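Local coordinates for protein PfhB2 (Pasteurella multocida, PDB 6U8T) that acts as the YopT-type cysteine protease domain of a toxin, probably cleaving peptide bonds in proteins of the host cell, at the interface of chains A and B. Sequence-based numbering; all coordinates share one arbitrary frame. Chains: chain A/B, PfhB2.

Contact 1: the interface of chains A and B. Residues chain A 199-200, 205-210, 212; chain B 127-130, 132, 157.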
ATOM      1  N   TRP A 199       7.220 -13.321  -7.343  1.00 24.35           N
ATOM      2  CA  TRP A 199       6.659 -11.961  -7.514  1.00 23.97           C
ATOM      3  C   TRP A 199       5.159 -11.970  -7.236  1.00 25.63           C
ATOM      4  O   TRP A 199       4.746 -11.143  -6.409  1.00 23.86           O
ATOM      5  CB  TRP A 199       6.994 -11.406  -8.890  1.00 24.25           C
ATOM      6  CG  TRP A 199       6.674  -9.959  -9.004  1.00 23.73           C
ATOM      7  CD1 TRP A 199       5.832  -9.393  -9.912  1.00 24.56           C
ATOM      8  CD2 TRP A 199       7.147  -8.898  -8.157  1.00 22.44           C
ATOM      9  NE1 TRP A 199       5.768  -8.044  -9.707  1.00 24.64           N
ATOM     10  CE2 TRP A 199       6.565  -7.706  -8.639  1.00 22.91           C
ATOM     11  CE3 TRP A 199       8.037  -8.824  -7.084  1.00 21.49           C
ATOM     12  CZ2 TRP A 199       6.809  -6.459  -8.059  1.00 22.20           C
ATOM     13  CZ3 TRP A 199       8.284  -7.595  -6.505  1.00 20.94           C
ATOM     14  CH2 TRP A 199       7.691  -6.430  -6.999  1.00 21.75           C
ATOM     15  N   GLU A 200       4.401 -12.891  -7.848  1.00 29.17           N
ATOM     16  CA  GLU A 200       2.937 -13.023  -7.637  1.00 33.36           C
ATOM     17  C   GLU A 200       2.656 -13.586  -6.238  1.00 32.83           C
ATOM     18  O   GLU A 200       1.903 -12.950  -5.504  1.00 32.94           O
ATOM     19  CB  GLU A 200       2.263 -13.900  -8.694  1.00 37.82           C
ATOM     20  CG  GLU A 200       2.031 -13.217 -10.023  1.00 46.32           C
ATOM     21  CD  GLU A 200       1.206 -11.924 -10.044  1.00 53.78           C
ATOM     22  OE1 GLU A 200       0.583 -11.555  -8.997  1.00 53.51           O
ATOM     23  OE2 GLU A 200       1.196 -11.264 -11.127  1.00 53.55           O
ATOM     24  N   ALA A 205       3.443  -8.053  -6.025  1.00 24.30           N
ATOM     25  CA  ALA A 205       3.106  -7.758  -7.433  1.00 25.60           C
ATOM     26  C   ALA A 205       1.941  -6.746  -7.502  1.00 25.50           C
ATOM     27  O   ALA A 205       2.032  -5.798  -8.306  1.00 24.71           O
ATOM     28  CB  ALA A 205       2.780  -9.029  -8.176  1.00 26.64           C
ATOM     29  N   GLY A 206       0.903  -6.946  -6.693  1.00 26.61           N
ATOM     30  CA  GLY A 206      -0.330  -6.133  -6.667  1.00 30.11           C
ATOM     31  C   GLY A 206      -1.378  -6.742  -7.582  1.00 34.25           C
ATOM     32  O   GLY A 206      -1.051  -7.748  -8.234  1.00 38.43           O
ATOM     33  N   LYS A 207      -2.578  -6.164  -7.654  1.00 38.48           N
ATOM     34  CA  LYS A 207      -3.692  -6.638  -8.528  1.00 41.31           C
ATOM     35  C   LYS A 207      -3.749  -5.774  -9.794  1.00 41.22           C
ATOM     36  O   LYS A 207      -4.140  -6.271 -10.850  1.00 44.67           O
ATOM     37  CB  LYS A 207      -5.032  -6.580  -7.791  1.00 45.28           C
ATOM     38  CG  LYS A 207      -5.167  -7.531  -6.614  1.00 49.60           C
ATOM     39  CD  LYS A 207      -4.872  -6.877  -5.287  1.00 54.99           C
ATOM     40  CE  LYS A 207      -5.394  -7.665  -4.096  1.00 59.06           C
ATOM     41  NZ  LYS A 207      -4.917  -9.071  -4.102  1.00 54.33           N
ATOM     42  N   LYS A 208      -3.433  -4.493  -9.667  1.00 42.02           N
ATOM     43  CA  LYS A 208      -3.615  -3.483 -10.736  1.00 42.78           C
ATOM     44  C   LYS A 208      -2.297  -3.380 -11.502  1.00 44.85           C
ATOM     45  O   LYS A 208      -1.264  -3.867 -10.997  1.00 44.51           O
ATOM     46  CB  LYS A 208      -4.062  -2.147 -10.135  1.00 39.46           C
ATOM     47  CG  LYS A 208      -5.361  -2.234  -9.363  1.00 39.86           C
ATOM     48  CD  LYS A 208      -5.883  -0.909  -8.908  1.00 42.48           C
ATOM     49  CE  LYS A 208      -5.217  -0.353  -7.669  1.00 40.37           C
ATOM     50  NZ  LYS A 208      -6.133   0.601  -6.993  1.00 43.22           N
ATOM     51  N   GLU A 209      -2.362  -2.805 -12.700  1.00 46.73           N
ATOM     52  CA  GLU A 209      -1.191  -2.346 -13.480  1.00 52.17           C
ATOM     53  C   GLU A 209      -0.798  -0.987 -12.908  1.00 48.35           C
ATOM     54  O   GLU A 209      -1.610  -0.390 -12.195  1.00 56.97           O
ATOM     55  CB  GLU A 209      -1.558  -2.310 -14.966  1.00 60.48           C
ATOM     56  CG  GLU A 209      -1.672  -3.696 -15.572  1.00 69.83           C
ATOM     57  CD  GLU A 209      -0.416  -4.562 -15.472  1.00 77.72           C
ATOM     58  OE1 GLU A 209       0.698  -3.987 -15.292  1.00 74.02           O
ATOM     59  OE2 GLU A 209      -0.550  -5.812 -15.548  1.00 75.02           O
ATOM     60  N   GLY A 210       0.430  -0.528 -13.151  1.00 45.67           N
ATOM     61  CA  GLY A 210       0.942   0.697 -12.523  1.00 42.43           C
ATOM     62  C   GLY A 210       2.351   0.510 -11.978  1.00 43.09           C
ATOM     63  O   GLY A 210       2.665  -0.568 -11.417  1.00 38.23           O
ATOM     64  N   ARG A 212       5.525   1.255  -9.581  1.00 33.12           N
ATOM     65  CA  ARG A 212       5.918   1.592  -8.180  1.00 30.10           C
ATOM     66  C   ARG A 212       7.442   1.677  -8.177  1.00 28.21           C
ATOM     67  O   ARG A 212       8.049   0.939  -8.952  1.00 26.65           O
ATOM     68  CB  ARG A 212       5.392   0.558  -7.180  1.00 27.77           C
ATOM     69  CG  ARG A 212       3.885   0.352  -7.241  1.00 26.62           C
ATOM     70  CD  ARG A 212       3.422  -0.609  -6.175  1.00 26.91           C
ATOM     71  NE  ARG A 212       3.835  -1.961  -6.480  1.00 26.48           N
ATOM     72  CZ  ARG A 212       3.297  -2.736  -7.420  1.00 29.83           C
ATOM     73  NH1 ARG A 212       2.274  -2.310  -8.172  1.00 32.60           N
ATOM     74  NH2 ARG A 212       3.785  -3.953  -7.598  1.00 28.68           N
TER
ATOM     75  N   VAL B 127       8.819  -1.077 -10.848  1.00 23.87           N
ATOM     76  CA  VAL B 127       8.268  -2.452 -10.994  1.00 24.49           C
ATOM     77  C   VAL B 127       6.777  -2.305 -11.319  1.00 25.82           C
ATOM     78  O   VAL B 127       6.216  -1.206 -11.110  1.00 25.59           O
ATOM     79  CB  VAL B 127       8.452  -3.250  -9.689  1.00 23.48           C
ATOM     80  CG1 VAL B 127       9.910  -3.543  -9.408  1.00 23.43           C
ATOM     81  CG2 VAL B 127       7.803  -2.562  -8.510  1.00 22.76           C
ATOM     82  N   SER B 128       6.135  -3.409 -11.689  1.00 25.95           N
ATOM     83  CA  SER B 128       4.666  -3.507 -11.818  1.00 27.71           C
ATOM     84  C   SER B 128       4.273  -4.962 -11.591  1.00 28.07           C
ATOM     85  O   SER B 128       5.159  -5.792 -11.516  1.00 26.89           O
ATOM     86  CB  SER B 128       4.217  -2.996 -13.183  1.00 29.13           C
ATOM     87  OG  SER B 128       4.740  -3.777 -14.240  1.00 28.37           O
ATOM     88  N   LYS B 129       2.977  -5.240 -11.501  1.00 30.74           N
ATOM     89  CA  LYS B 129       2.400  -6.605 -11.442  1.00 31.33           C
ATOM     90  C   LYS B 129       3.116  -7.520 -12.445  1.00 33.53           C
ATOM     91  O   LYS B 129       3.342  -8.682 -12.111  1.00 35.99           O
ATOM     92  CB  LYS B 129       0.900  -6.519 -11.723  1.00 33.55           C
ATOM     93  CG  LYS B 129       0.200  -7.845 -11.933  1.00 36.54           C
ATOM     94  CD  LYS B 129      -1.311  -7.712 -11.986  1.00 39.42           C
ATOM     95  CE  LYS B 129      -2.033  -9.003 -11.641  1.00 44.44           C
ATOM     96  NZ  LYS B 129      -1.725  -9.453 -10.249  1.00 47.85           N
ATOM     97  N   SER B 130       3.432  -7.038 -13.647  1.00 37.70           N
ATOM     98  CA  SER B 130       3.814  -7.893 -14.809  1.00 40.57           C
ATOM     99  C   SER B 130       5.249  -7.632 -15.280  1.00 36.82           C
ATOM    100  O   SER B 130       5.693  -8.370 -16.138  1.00 36.87           O
ATOM    101  CB  SER B 130       2.830  -7.696 -15.942  1.00 45.71           C
ATOM    102  OG  SER B 130       2.531  -6.313 -16.087  1.00 54.53           O
ATOM    103  N   ILE B 132       9.304  -6.921 -13.666  1.00 31.06           N
ATOM    104  CA  ILE B 132      10.365  -6.654 -12.649  1.00 28.90           C
ATOM    105  C   ILE B 132      11.752  -6.816 -13.282  1.00 28.89           C
ATOM    106  O   ILE B 132      12.732  -7.055 -12.546  1.00 26.22           O
ATOM    107  CB  ILE B 132      10.201  -7.579 -11.424  1.00 27.83           C
ATOM    108  CG1 ILE B 132      10.354  -9.060 -11.786  1.00 28.18           C
ATOM    109  CG2 ILE B 132       8.914  -7.282 -10.682  1.00 26.38           C
ATOM    110  CD1 ILE B 132      10.409  -9.955 -10.584  1.00 27.61           C
ATOM    111  N   GLU B 157       1.673  -2.000  -3.370  1.00 26.67           N
ATOM    112  CA  GLU B 157       0.367  -1.524  -3.854  1.00 28.93           C
ATOM    113  C   GLU B 157      -0.454  -1.114  -2.633  1.00 27.89           C
ATOM    114  O   GLU B 157      -0.520  -1.880  -1.713  1.00 30.08           O
ATOM    115  CB  GLU B 157      -0.329  -2.611  -4.664  1.00 31.66           C
ATOM    116  CG  GLU B 157      -1.509  -2.055  -5.442  1.00 33.56           C
ATOM    117  CD  GLU B 157      -2.070  -3.055  -6.418  1.00 35.54           C
ATOM    118  OE1 GLU B 157      -2.660  -4.034  -5.911  1.00 32.67           O
ATOM    119  OE2 GLU B 157      -1.847  -2.879  -7.668  1.00 34.04           O
TER
HETATM  120  O   HOH W   1       1.507  -3.177 -10.751  1.00 37.85           O

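Contact 2: the interface of chains A and B. Residues chain A 46, 110, 121, 138, 141, 148-151; chain B 165, 216-219.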
ATOM      1  N   ILE A  46     -26.168   5.511  -2.065  1.00 49.60           N
ATOM      2  CA  ILE A  46     -26.503   6.461  -3.163  1.00 51.16           C
ATOM      3  C   ILE A  46     -27.937   6.191  -3.636  1.00 53.73           C
ATOM      4  O   ILE A  46     -28.728   7.158  -3.660  1.00 54.94           O
ATOM      5  CB  ILE A  46     -25.457   6.438  -4.289  1.00 49.62           C
ATOM      6  CG1 ILE A  46     -24.155   7.060  -3.791  1.00 48.36           C
ATOM      7  CG2 ILE A  46     -25.967   7.182  -5.500  1.00 50.68           C
ATOM      8  CD1 ILE A  46     -23.025   7.007  -4.753  1.00 47.59           C
ATOM      9  N   LYS A 110     -24.887  11.493 -14.257  1.00 54.46           N
ATOM     10  CA  LYS A 110     -24.784  12.815 -14.928  1.00 54.47           C
ATOM     11  C   LYS A 110     -23.931  12.686 -16.192  1.00 54.26           C
ATOM     12  O   LYS A 110     -23.010  11.858 -16.212  1.00 52.38           O
ATOM     13  CB  LYS A 110     -24.178  13.888 -14.021  1.00 53.45           C
ATOM     14  CG  LYS A 110     -25.142  14.479 -13.019  1.00 54.13           C
ATOM     15  CD  LYS A 110     -24.687  15.766 -12.380  1.00 54.34           C
ATOM     16  CE  LYS A 110     -25.694  16.214 -11.326  1.00 56.06           C
ATOM     17  NZ  LYS A 110     -25.205  17.304 -10.435  1.00 56.30           N
ATOM     18  N   ASP A 121     -20.156  12.547 -16.611  1.00 56.23           N
ATOM     19  CA  ASP A 121     -19.638  13.580 -15.675  1.00 55.43           C
ATOM     20  C   ASP A 121     -18.893  12.823 -14.576  1.00 52.89           C
ATOM     21  O   ASP A 121     -19.455  12.602 -13.522  1.00 52.42           O
ATOM     22  CB  ASP A 121     -20.751  14.514 -15.169  1.00 55.33           C
ATOM     23  CG  ASP A 121     -20.238  15.679 -14.335  1.00 55.29           C
ATOM     24  OD1 ASP A 121     -19.001  15.928 -14.345  1.00 55.92           O
ATOM     25  OD2 ASP A 121     -21.064  16.315 -13.647  1.00 55.66           O
ATOM     26  N   ALA A 138     -14.217  18.433  -6.779  1.00 47.09           N
ATOM     27  CA  ALA A 138     -15.005  17.419  -7.521  1.00 46.98           C
ATOM     28  C   ALA A 138     -16.223  16.997  -6.681  1.00 46.44           C
ATOM     29  O   ALA A 138     -17.306  16.801  -7.264  1.00 44.96           O
ATOM     30  CB  ALA A 138     -14.122  16.239  -7.885  1.00 45.84           C
ATOM     31  N   ASP A 141     -18.676  20.297  -6.451  1.00 57.80           N
ATOM     32  CA  ASP A 141     -19.225  20.770  -7.751  1.00 59.03           C
ATOM     33  C   ASP A 141     -20.561  20.074  -8.028  1.00 60.08           C
ATOM     34  O   ASP A 141     -20.616  18.855  -7.939  1.00 59.25           O
ATOM     35  CB  ASP A 141     -18.238  20.528  -8.902  1.00 58.49           C
ATOM     36  CG  ASP A 141     -18.660  21.148 -10.233  1.00 61.40           C
ATOM     37  OD1 ASP A 141     -19.490  22.083 -10.230  1.00 62.45           O
ATOM     38  OD2 ASP A 141     -18.186  20.682 -11.278  1.00 66.21           O
ATOM     39  N   GLY A 148     -26.311  17.127  -6.258  1.00 56.60           N
ATOM     40  CA  GLY A 148     -25.636  15.963  -6.859  1.00 55.02           C
ATOM     41  C   GLY A 148     -25.256  14.905  -5.831  1.00 53.45           C
ATOM     42  O   GLY A 148     -24.840  15.280  -4.722  1.00 53.22           O
ATOM     43  N   ALA A 149     -25.360  13.631  -6.210  1.00 52.68           N
ATOM     44  CA  ALA A 149     -24.781  12.477  -5.493  1.00 52.03           C
ATOM     45  C   ALA A 149     -23.432  12.109  -6.135  1.00 49.50           C
ATOM     46  O   ALA A 149     -23.314  12.228  -7.357  1.00 49.72           O
ATOM     47  CB  ALA A 149     -25.758  11.325  -5.535  1.00 53.45           C
ATOM     48  N   LYS A 150     -22.458  11.679  -5.333  1.00 47.47           N
ATOM     49  CA  LYS A 150     -21.099  11.303  -5.792  1.00 45.36           C
ATOM     50  C   LYS A 150     -20.710   9.949  -5.186  1.00 44.88           C
ATOM     51  O   LYS A 150     -20.946   9.722  -3.974  1.00 44.94           O
ATOM     52  CB  LYS A 150     -20.074  12.366  -5.391  1.00 44.71           C
ATOM     53  CG  LYS A 150     -20.234  13.710  -6.082  1.00 45.37           C
ATOM     54  CD  LYS A 150     -21.128  14.676  -5.332  1.00 46.87           C
ATOM     55  CE  LYS A 150     -21.432  15.964  -6.086  1.00 48.46           C
ATOM     56  NZ  LYS A 150     -20.317  16.386  -6.974  1.00 48.19           N
ATOM     57  N   LYS A 151     -20.169   9.080  -6.023  1.00 43.63           N
ATOM     58  CA  LYS A 151     -19.404   7.890  -5.610  1.00 42.85           C
ATOM     59  C   LYS A 151     -17.926   8.191  -5.828  1.00 40.55           C
ATOM     60  O   LYS A 151     -17.550   8.477  -6.995  1.00 39.95           O
ATOM     61  CB  LYS A 151     -19.835   6.656  -6.398  1.00 44.04           C
ATOM     62  CG  LYS A 151     -19.486   5.355  -5.706  1.00 44.42           C
ATOM     63  CD  LYS A 151     -19.836   4.149  -6.526  1.00 46.77           C
ATOM     64  CE  LYS A 151     -19.090   4.143  -7.856  1.00 48.27           C
ATOM     65  NZ  LYS A 151     -19.312   2.883  -8.591  1.00 50.65           N
TER
ATOM     66  N   ALA B 165     -21.020  11.080  -1.296  1.00 45.98           N
ATOM     67  CA  ALA B 165     -21.493  12.405  -0.874  1.00 48.16           C
ATOM     68  C   ALA B 165     -22.828  12.697  -1.554  1.00 50.70           C
ATOM     69  O   ALA B 165     -23.081  12.126  -2.623  1.00 51.81           O
ATOM     70  CB  ALA B 165     -20.436  13.418  -1.216  1.00 48.24           C
ATOM     71  N   VAL B 216     -14.337  10.583  -9.218  1.00 42.48           N
ATOM     72  CA  VAL B 216     -15.661  11.014  -8.715  1.00 43.84           C
ATOM     73  C   VAL B 216     -16.671  10.776  -9.834  1.00 45.01           C
ATOM     74  O   VAL B 216     -16.478  11.326 -10.900  1.00 47.09           O
ATOM     75  CB  VAL B 216     -15.616  12.480  -8.242  1.00 45.79           C
ATOM     76  CG1 VAL B 216     -16.998  12.978  -7.832  1.00 47.50           C
ATOM     77  CG2 VAL B 216     -14.609  12.665  -7.121  1.00 43.54           C
ATOM     78  N   VAL B 217     -17.688   9.952  -9.589  1.00 44.30           N
ATOM     79  CA  VAL B 217     -18.801   9.714 -10.540  1.00 45.60           C
ATOM     80  C   VAL B 217     -20.004  10.505 -10.020  1.00 47.08           C
ATOM     81  O   VAL B 217     -20.351  10.323  -8.829  1.00 45.56           O
ATOM     82  CB  VAL B 217     -19.117   8.217 -10.709  1.00 44.68           C
ATOM     83  CG1 VAL B 217     -20.252   8.000 -11.716  1.00 46.91           C
ATOM     84  CG2 VAL B 217     -17.887   7.450 -11.127  1.00 42.71           C
ATOM     85  N   ASN B 218     -20.593  11.353 -10.880  1.00 48.90           N
ATOM     86  CA  ASN B 218     -21.706  12.260 -10.497  1.00 51.17           C
ATOM     87  C   ASN B 218     -23.030  11.637 -10.921  1.00 53.09           C
ATOM     88  O   ASN B 218     -23.144  11.229 -12.060  1.00 53.93           O
ATOM     89  CB  ASN B 218     -21.514  13.670 -11.061  1.00 52.72           C
ATOM     90  CG  ASN B 218     -20.421  14.431 -10.334  1.00 51.79           C
ATOM     91  OD1 ASN B 218     -20.504  14.641  -9.115  1.00 51.04           O
ATOM     92  ND2 ASN B 218     -19.364  14.804 -11.047  1.00 51.35           N
ATOM     93  N   TYR B 219     -24.002  11.596 -10.014  1.00 55.08           N
ATOM     94  CA  TYR B 219     -25.398  11.182 -10.299  1.00 58.20           C
ATOM     95  C   TYR B 219     -26.334  12.341  -9.952  1.00 61.98           C
ATOM     96  O   TYR B 219     -26.059  13.084  -8.975  1.00 62.04           O
ATOM     97  CB  TYR B 219     -25.765   9.906  -9.541  1.00 57.20           C
ATOM     98  CG  TYR B 219     -24.736   8.811  -9.643  1.00 55.95           C
ATOM     99  CD1 TYR B 219     -23.669   8.747  -8.762  1.00 54.00           C
ATOM    100  CD2 TYR B 219     -24.782   7.876 -10.665  1.00 57.07           C
ATOM    101  CE1 TYR B 219     -22.693   7.767  -8.876  1.00 52.77           C
ATOM    102  CE2 TYR B 219     -23.828   6.872 -10.776  1.00 55.03           C
ATOM    103  CZ  TYR B 219     -22.780   6.816  -9.876  1.00 52.80           C
ATOM    104  OH  TYR B 219     -21.837   5.836  -9.969  1.00 52.18           O
TER
HETATM  105  O   HOH W   2     -21.490  10.494 -14.378  1.00 47.92           O

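Contact 1: the interface of chains A and B
A mixed interface of two copies of one chain, part strand pairing and part polar grip by a loop, fastens the 205-210 segment of chain A to chain B and recurs across the two-fold axis. The strand part is an antiparallel bridge: A:Arg212 N donates to B:Val127 O (3.0 Å), and B:Val127 N reaches back to A:Arg212 O. B:Glu157, with CG anti to the backbone N (chi1 -167°), brings its carboxylate end-on to two successive amides. B:Glu157 OE1 takes A:Lys207 N at 2.8 Å and B:Glu157 OE2 takes A:Lys208 N at 3.0 Å, each through its syn lone pair, so both carboxylate oxygens serve and the group's rotation is fixed. A:Gly206 lets the backbone adopt phi 92°, and its lack of a side chain probably leaves room for this carboxylate. B:Lys129 suits its place because its long chain, extended up to a final bend at chi4 (62°), runs along the loop and sets B:Lys129 NZ 2.7 Å from A:Gly206 O, in the carbonyl plane. A weak salt bridge links the same ammonium to A:Glu200 OE1. The indole of A:Trp199 is clamped: CG2 of B:Ile132 sits over one face, A:Ala205 CA lies against the other, and A:Trp199 NE1 donates from the rim to B:Ser128 O (3.0 Å). A:Arg212 bends at chi3, so that its NH2 bonds A:Ala205 O at 2.6 Å. Its NH1 meets water 1, which also contacts A:Lys208 O, A:Gly210 O and B:Lys129 N. Together these bonds hold the loop leading into strand 212-219 against the partner, and so plausibly steady the dimer seen in the crystal.

Contact 2: the interface of chains A and B
B:Asn218 and A:Lys150 lie side by side and point the same way, out of an intermolecular antiparallel beta-sheet that knits together the two copies of the deposited dimer, which may or may not be the biological one. The lysine, with CG anti to the carbonyl carbon, bends at chi2 (91°) and chi4, which curls A:Lys150 NZ round to B:Asn218 OD1 at 2.8 Å, in the carbonyl plane. A:Lys150 NZ also bonds A:Asp141 O at 2.7 Å, nearly along the C=O axis, and more weakly A:Ala138 O. An ammonium suits this spot because it can donate in several directions at once, here to A:Ala138 O in the last turn of helix 133-140, A:Asp141 O just past its end, and the B:Asn218 side chain.

Asparagine suits the other side because its amide has two unlike ends. While OD1 accepts from the lysine, ND2 is turned towards A:Asp121 and makes a weak bond to its backbone O. The A:Asp121 carboxylate crosses the amide obliquely, their planes 41° apart, and its negative charge may favour the nitrogen being on that side. The backbone of B:Asn218 is gripped too: its N donates to A:Asp121 O, and B:Asn218 O receives A:Lys110 N at 2.8 Å.

In the backbone, strand 147-155 of chain A lies between strands 212-219 and 160-168 of chain B. A:Ala149 and B:Tyr219 exchange bonds, as do A:Lys151 and B:Val217; A:Lys150 does so with B:Ala165. Beside the bent lysine, B:Val216 sets CG1 3.8 Å from A:Lys150 CG and CG2 3.7 Å from A:Ala138 CB. The B:Tyr219 ring crosses A:Lys151 obliquely and presents an edge, with A:Lys151 CB in the ring plane, 3.9 Å from B:Tyr219 CE1. Water 2 joins A:Lys110 O to B:Asn218 O, 2.7 Å from A:Lys110 O.

Contact 1 and contact 2 have C-alpha centres about 30 Å apart, yet both draw on strand 212-219. Its first residue pairs with the partner's strand 122-127 in contact 1, and its far end pairs with the partner's strand 147-155 in contact 2. Through the two-fold, the same strand of each chain is therefore held by the other chain near both its ends, with the preceding loop fixed as well. Sheets built from both chains suggest an intertwined, perhaps strand-swapped, dimer rather than loosely touching globules, although the structure alone does not show whether it forms in solution.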